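Local coordinates for nucleoporin NUP159 (Saccharomyces cerevisiae, PDB 1XIP), which serves in the nuclear pore complex, its N-terminal beta-propeller tethering the helicase Dbp5 to the pore for mRNA export, at residues Val9-Phe19 and Ile307-Ser317. Numbering follows the deposited sequence.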
# COMPACT_ATOMS: atom_id res chain seq x y z
N VAL A 9 -17.68 2.55 -13.60
CA VAL A 9 -17.66 1.18 -13.08
C VAL A 9 -18.73 1.08 -12.03
O VAL A 9 -18.80 1.93 -11.15
CB VAL A 9 -16.32 0.79 -12.41
CG1 VAL A 9 -15.96 -0.65 -12.75
CG2 VAL A 9 -15.19 1.72 -12.79
N PRO A 10 -19.57 0.05 -12.09
CA PRO A 10 -20.72 -0.05 -11.20
C PRO A 10 -20.41 -0.71 -9.85
O PRO A 10 -19.42 -1.44 -9.72
CB PRO A 10 -21.72 -0.89 -12.01
CG PRO A 10 -20.96 -1.34 -13.25
CD PRO A 10 -19.49 -1.11 -13.00
N THR A 11 -21.23 -0.42 -8.84
CA THR A 11 -21.02 -0.97 -7.52
C THR A 11 -22.10 -2.00 -7.18
O THR A 11 -23.30 -1.70 -7.20
CB THR A 11 -20.99 0.14 -6.46
OG1 THR A 11 -19.81 0.94 -6.64
CG2 THR A 11 -20.82 -0.47 -5.06
N GLU A 12 -21.64 -3.21 -6.87
CA GLU A 12 -22.50 -4.29 -6.46
C GLU A 12 -22.67 -4.25 -4.96
O GLU A 12 -21.70 -4.14 -4.23
CB GLU A 12 -21.89 -5.63 -6.89
CG GLU A 12 -22.76 -6.83 -6.60
CD GLU A 12 -22.01 -8.13 -6.76
OE1 GLU A 12 -22.18 -8.80 -7.80
OE2 GLU A 12 -21.25 -8.49 -5.85
N THR A 13 -23.93 -4.31 -4.51
CA THR A 13 -24.25 -4.58 -3.12
C THR A 13 -24.29 -6.08 -2.96
O THR A 13 -25.07 -6.76 -3.61
CB THR A 13 -25.60 -3.97 -2.75
OG1 THR A 13 -25.58 -2.58 -3.08
CG2 THR A 13 -25.79 -3.99 -1.25
N SER A 14 -23.44 -6.59 -2.09
CA SER A 14 -23.32 -8.03 -1.90
C SER A 14 -23.71 -8.40 -0.49
O SER A 14 -23.27 -7.75 0.47
CB SER A 14 -21.89 -8.49 -2.20
OG SER A 14 -21.80 -9.91 -2.23
N GLU A 15 -24.53 -9.43 -0.37
CA GLU A 15 -24.91 -9.95 0.93
C GLU A 15 -24.02 -11.12 1.36
O GLU A 15 -24.32 -11.83 2.33
CB GLU A 15 -26.38 -10.37 0.93
CG GLU A 15 -27.06 -10.21 2.28
CD GLU A 15 -28.41 -9.52 2.21
OE1 GLU A 15 -28.57 -8.57 1.40
OE2 GLU A 15 -29.31 -9.95 2.97
N ASP A 16 -22.92 -11.31 0.63
CA ASP A 16 -21.98 -12.40 0.90
C ASP A 16 -20.62 -11.88 1.40
O ASP A 16 -19.74 -12.67 1.71
CB ASP A 16 -21.78 -13.26 -0.34
CG ASP A 16 -23.07 -13.72 -0.95
OD1 ASP A 16 -23.13 -13.80 -2.20
OD2 ASP A 16 -24.08 -14.05 -0.28
N PHE A 17 -20.47 -10.57 1.44
CA PHE A 17 -19.22 -9.94 1.83
C PHE A 17 -19.44 -9.05 3.02
O PHE A 17 -20.43 -8.31 3.08
CB PHE A 17 -18.65 -9.10 0.70
CG PHE A 17 -17.87 -9.89 -0.30
CD1 PHE A 17 -18.39 -10.14 -1.58
CD2 PHE A 17 -16.62 -10.41 0.03
CE1 PHE A 17 -17.66 -10.90 -2.51
CE2 PHE A 17 -15.89 -11.16 -0.89
CZ PHE A 17 -16.41 -11.40 -2.16
N GLY A 18 -18.50 -9.12 3.96
CA GLY A 18 -18.47 -8.17 5.06
C GLY A 18 -17.21 -8.23 5.89
O GLY A 18 -16.47 -9.23 5.86
N PHE A 19 -16.96 -7.15 6.62
CA PHE A 19 -15.89 -7.10 7.60
C PHE A 19 -16.45 -7.31 9.00
O PHE A 19 -17.55 -6.88 9.31
CB PHE A 19 -15.17 -5.77 7.51
CG PHE A 19 -14.41 -5.57 6.23
CD1 PHE A 19 -13.10 -6.03 6.09
CD2 PHE A 19 -15.00 -4.89 5.16
CE1 PHE A 19 -12.39 -5.83 4.90
CE2 PHE A 19 -14.31 -4.69 3.99
CZ PHE A 19 -12.99 -5.15 3.86
N ILE A 307 -13.42 -2.81 -1.45
CA ILE A 307 -13.26 -4.16 -1.96
C ILE A 307 -13.43 -4.17 -3.49
O ILE A 307 -14.39 -3.62 -4.01
CB ILE A 307 -14.28 -5.09 -1.32
CG1 ILE A 307 -14.23 -5.00 0.21
CG2 ILE A 307 -14.04 -6.51 -1.75
CD1 ILE A 307 -15.43 -5.64 0.89
N TRP A 308 -12.48 -4.79 -4.18
CA TRP A 308 -12.55 -5.01 -5.62
C TRP A 308 -12.61 -6.51 -5.87
O TRP A 308 -11.74 -7.25 -5.42
CB TRP A 308 -11.30 -4.43 -6.28
CG TRP A 308 -11.23 -4.70 -7.74
CD1 TRP A 308 -10.48 -5.66 -8.35
CD2 TRP A 308 -11.96 -4.03 -8.77
NE1 TRP A 308 -10.69 -5.62 -9.71
CE2 TRP A 308 -11.60 -4.63 -9.99
CE3 TRP A 308 -12.89 -2.99 -8.79
CZ2 TRP A 308 -12.12 -4.22 -11.21
CZ3 TRP A 308 -13.42 -2.58 -10.00
CH2 TRP A 308 -13.03 -3.20 -11.20
N ASP A 309 -13.63 -7.01 -6.58
CA ASP A 309 -13.77 -8.46 -6.76
C ASP A 309 -13.18 -9.02 -8.08
O ASP A 309 -13.38 -10.19 -8.39
CB ASP A 309 -15.23 -8.89 -6.58
CG ASP A 309 -16.12 -8.72 -7.78
OD1 ASP A 309 -15.69 -8.10 -8.78
OD2 ASP A 309 -17.28 -9.20 -7.76
N SER A 310 -12.45 -8.18 -8.83
CA SER A 310 -11.85 -8.57 -10.11
C SER A 310 -12.59 -7.93 -11.30
O SER A 310 -12.05 -7.82 -12.39
CB SER A 310 -11.79 -10.09 -10.25
OG SER A 310 -12.92 -10.56 -10.96
N LYS A 311 -13.85 -7.55 -11.06
CA LYS A 311 -14.69 -6.98 -12.14
C LYS A 311 -15.46 -5.70 -11.76
O LYS A 311 -15.79 -4.91 -12.63
CB LYS A 311 -15.67 -8.03 -12.66
CG LYS A 311 -16.58 -8.65 -11.58
CD LYS A 311 -17.97 -9.01 -12.13
CE LYS A 311 -18.68 -10.08 -11.29
NZ LYS A 311 -19.18 -9.54 -9.99
N GLN A 312 -15.74 -5.54 -10.46
CA GLN A 312 -16.44 -4.37 -9.97
C GLN A 312 -16.18 -4.15 -8.48
O GLN A 312 -15.60 -5.01 -7.82
CB GLN A 312 -17.94 -4.49 -10.23
CG GLN A 312 -18.70 -5.35 -9.22
CD GLN A 312 -19.94 -5.99 -9.80
OE1 GLN A 312 -20.00 -7.21 -9.95
NE2 GLN A 312 -20.94 -5.18 -10.13
N VAL A 313 -16.62 -2.99 -7.98
CA VAL A 313 -16.49 -2.63 -6.57
C VAL A 313 -17.66 -3.22 -5.81
O VAL A 313 -18.78 -3.21 -6.30
CB VAL A 313 -16.49 -1.08 -6.38
CG1 VAL A 313 -16.47 -0.69 -4.90
CG2 VAL A 313 -15.33 -0.45 -7.10
N ILE A 314 -17.39 -3.72 -4.61
CA ILE A 314 -18.43 -4.34 -3.79
C ILE A 314 -18.64 -3.61 -2.50
O ILE A 314 -17.72 -3.39 -1.73
CB ILE A 314 -18.05 -5.78 -3.50
CG1 ILE A 314 -18.21 -6.63 -4.74
CG2 ILE A 314 -18.87 -6.35 -2.34
CD1 ILE A 314 -17.18 -7.70 -4.80
N GLU A 315 -19.88 -3.21 -2.26
CA GLU A 315 -20.26 -2.70 -0.96
C GLU A 315 -21.00 -3.82 -0.25
O GLU A 315 -21.84 -4.49 -0.87
CB GLU A 315 -21.17 -1.48 -1.12
CG GLU A 315 -20.43 -0.15 -1.24
CD GLU A 315 -21.30 1.05 -0.84
OE1 GLU A 315 -22.34 1.30 -1.50
OE2 GLU A 315 -20.94 1.76 0.13
N PRO A 316 -20.67 -4.04 1.02
CA PRO A 316 -21.48 -4.92 1.88
C PRO A 316 -22.87 -4.33 2.06
O PRO A 316 -23.04 -3.11 1.95
CB PRO A 316 -20.72 -4.90 3.21
CG PRO A 316 -19.35 -4.44 2.86
CD PRO A 316 -19.51 -3.49 1.73
N SER A 317 -23.86 -5.18 2.35
CA SER A 317 -25.26 -4.75 2.38
C SER A 317 -25.67 -4.04 3.67
O SER A 317 -26.80 -3.56 3.78
CB SER A 317 -26.21 -5.92 2.07
OG SER A 317 -25.88 -7.08 2.82
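CG2 of Ile-314 fits into a hollow lined by CB of Ser-14 at 3.7 Å and CD1 of the Phe-17 ring at 3.9 Å. With CG1 beside the backbone N (chi1 -73°), CG2 stands anti to that N and is turned to Ser-14 and Phe-17, while CG1 runs alongside the extended chain of Glu-12. Further along, CD1 of Ile-307 pushes against CE2 of the Phe-19 ring, the two side chains meeting from opposite directions, and CB of Pro-316 rests on the carbonyl oxygen of Phe-17.

Beneath these side chains, strands 11-14 and 313-316 pair in parallel. Glu-12 N donates to Val-313 O (2.9 Å), Glu-315 N to Glu-12 O, and Ser-14 N to Glu-315 O. On the face of Thr-11 and Val-313, CG2 of Thr-11 touches CG of Glu-315 at 3.9 Å; the Thr-11 hydroxyl bonds to Asp-265, and Glu-315 forms a salt bridge with Arg-322.

The Gln-312 side chain crosses that of Glu-12 at about a right angle, its amide plane 43° from the carboxylate and NE2 lying 3.4 Å from Glu-12 CB, while its own CB sits against Pro-10 O. An alanine at this position would keep that last touch, but is likely to uncover Glu-12 CB and open a gap beside the Glu-12 chain. Lys-311 NZ pairs with Asp-309 OD2 and, at a long 3.8 Å, with Glu-12 OE1, probably easing the proximity of the two carboxylates.

The two-stranded parallel ladder lies toward the outside of the beta-propeller. Val-9 reaches strand 257-263, Phe-17 and Ile-307 both pack on Val-294 of strand 292-299, and Phe-19 covers Val-378 and Leu-380 of strand 374-381, so the N-terminal segment spans three successive sheets of the propeller.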